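Local coordinates for flagellar biosynthesis protein FlaG (Helicobacter pylori, PDB 6JSX), which probably takes part in the assembly of the flagellum, and belongs to the FlaG family of flagellar proteins, at the interface of chains A and B. Coordinates in Å, arbitrary orientation; residue numbers count along the deposited sequence, not the author numbering. Chains: chain A/B, Flagellar biosynthesis protein FlaG.

The interface of chains A and B. Residues chain A 64, 67-68, 71-72; chain B 7, 9-10, 61.
A chi1 of -171°, which points CG away from the backbone N, carries the CD1 branch of B:Leu10 from helix 4-21 of chain B towards helix 54-72 of chain A. A:Phe72 has CG anti to its own carbonyl carbon (chi1 -53°), which swings the ring towards that methyl. B:Leu10 CD1 lies in the ring plane, at the edge, 3.9 Å from CE2 of A:Phe72, while CG2 of A:Ile71 sits over the centre of one face of the A:Phe72 ring, 3.5 Å above the plane. The flat aromatic group can thus pack against its own chain with a face and against the partner with its rim. The same B:Leu10 CD1 also reaches CG1 of A:Ile68 at 4.0 Å; leucine suits this place because its branched end lets one methyl lie among several side chains of chain A. A:Met64 and A:Val67 approach that methyl more distantly, while B:Leu7 CD2 nears A:Phe72 CZ. A:Ile71 brings CD1 to the base of the B:Leu9 side chain and to the backbone N of B:Leu10, 3.7 Å away; a slim methyl suits this approach close to the main chain. B:Met61 crosses A:Ile68 at about a right angle and places SD 3.8 Å from A:Ile68 CD1, its flexible thioether following the branched isoleucine. Repeated by two-fold symmetry, this apolar helix-to-helix patch helps hold the two FlaG chains together in the crystal, and may do so in a biological dimer.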
loop_
_atom_site.group_PDB
_atom_site.type_symbol
_atom_site.label_atom_id
_atom_site.label_comp_id
_atom_site.label_asym_id
_atom_site.label_seq_id
_atom_site.Cartn_x
_atom_site.Cartn_y
_atom_site.Cartn_z
ATOM N N MET A 64 -8.936 -4.892 2.087
ATOM C CA MET A 64 -7.918 -5.388 1.185
ATOM C C MET A 64 -7.605 -6.866 1.433
ATOM O O MET A 64 -7.261 -7.591 0.499
ATOM C CB MET A 64 -6.671 -4.495 1.178
ATOM C CG MET A 64 -6.921 -3.149 0.496
ATOM S SD MET A 64 -8.220 -3.210 -0.791
ATOM C CE MET A 64 -7.428 -4.203 -2.059
ATOM N N VAL A 67 -10.216 -8.749 -0.606
ATOM C CA VAL A 67 -9.991 -8.548 -2.029
ATOM C C VAL A 67 -8.802 -9.395 -2.461
ATOM O O VAL A 67 -8.888 -10.152 -3.428
ATOM C CB VAL A 67 -9.760 -7.069 -2.364
ATOM C CG1 VAL A 67 -9.183 -6.918 -3.763
ATOM C CG2 VAL A 67 -11.062 -6.298 -2.226
ATOM N N ILE A 68 -7.707 -9.291 -1.713
ATOM C CA ILE A 68 -6.512 -10.102 -1.958
ATOM C C ILE A 68 -6.801 -11.611 -1.872
ATOM O O ILE A 68 -6.211 -12.421 -2.592
ATOM C CB ILE A 68 -5.361 -9.696 -1.004
ATOM C CG1 ILE A 68 -4.881 -8.280 -1.335
ATOM C CG2 ILE A 68 -4.198 -10.646 -1.118
ATOM C CD1 ILE A 68 -3.758 -7.778 -0.443
ATOM N N ILE A 71 -8.800 -12.518 -5.191
ATOM C CA ILE A 71 -7.907 -12.367 -6.321
ATOM C C ILE A 71 -6.755 -13.383 -6.332
ATOM O O ILE A 71 -6.448 -13.937 -7.384
ATOM C CB ILE A 71 -7.363 -10.925 -6.434
ATOM C CG1 ILE A 71 -8.512 -9.920 -6.538
ATOM C CG2 ILE A 71 -6.479 -10.779 -7.651
ATOM C CD1 ILE A 71 -8.056 -8.483 -6.751
ATOM N N PHE A 72 -6.124 -13.646 -5.185
ATOM C CA PHE A 72 -4.905 -14.477 -5.185
ATOM C C PHE A 72 -4.952 -15.813 -4.438
ATOM O O PHE A 72 -3.945 -16.524 -4.391
ATOM C CB PHE A 72 -3.702 -13.682 -4.670
ATOM C CG PHE A 72 -3.478 -12.385 -5.382
ATOM C CD1 PHE A 72 -2.772 -12.345 -6.573
ATOM C CD2 PHE A 72 -3.965 -11.194 -4.853
ATOM C CE1 PHE A 72 -2.565 -11.137 -7.238
ATOM C CE2 PHE A 72 -3.760 -9.976 -5.510
ATOM C CZ PHE A 72 -3.058 -9.951 -6.706
ATOM N N LEU B 7 -3.303 -8.085 -11.101
ATOM C CA LEU B 7 -2.813 -6.763 -10.715
ATOM C C LEU B 7 -3.760 -5.647 -11.160
ATOM O O LEU B 7 -3.872 -4.613 -10.503
ATOM C CB LEU B 7 -1.393 -6.528 -11.226
ATOM C CG LEU B 7 -0.393 -7.491 -10.595
ATOM C CD1 LEU B 7 1.034 -7.233 -11.059
ATOM C CD2 LEU B 7 -0.467 -7.429 -9.092
ATOM N N LEU B 9 -7.151 -5.961 -11.455
ATOM C CA LEU B 9 -8.258 -6.012 -10.510
ATOM C C LEU B 9 -7.844 -5.382 -9.209
ATOM O O LEU B 9 -8.599 -4.629 -8.595
ATOM C CB LEU B 9 -8.686 -7.448 -10.238
ATOM C CG LEU B 9 -9.989 -7.863 -10.906
ATOM C CD1 LEU B 9 -11.111 -6.908 -10.516
ATOM C CD2 LEU B 9 -9.788 -7.908 -12.420
ATOM N N LEU B 10 -6.637 -5.707 -8.785
ATOM C CA LEU B 10 -6.155 -5.219 -7.515
ATOM C C LEU B 10 -6.107 -3.698 -7.514
ATOM O O LEU B 10 -6.658 -3.067 -6.609
ATOM C CB LEU B 10 -4.777 -5.780 -7.210
ATOM C CG LEU B 10 -4.428 -5.420 -5.772
ATOM C CD1 LEU B 10 -5.089 -6.410 -4.831
ATOM C CD2 LEU B 10 -2.924 -5.365 -5.585
ATOM N N MET B 61 1.665 -8.841 -2.264
ATOM C CA MET B 61 0.245 -8.893 -1.965
ATOM C C MET B 61 -0.105 -10.173 -1.230
ATOM O O MET B 61 -0.827 -10.138 -0.240
ATOM C CB MET B 61 -0.576 -8.756 -3.245
ATOM C CG MET B 61 -0.563 -7.341 -3.783
ATOM S SD MET B 61 -0.999 -6.196 -2.491
ATOM C CE MET B 61 -0.324 -4.681 -3.105
#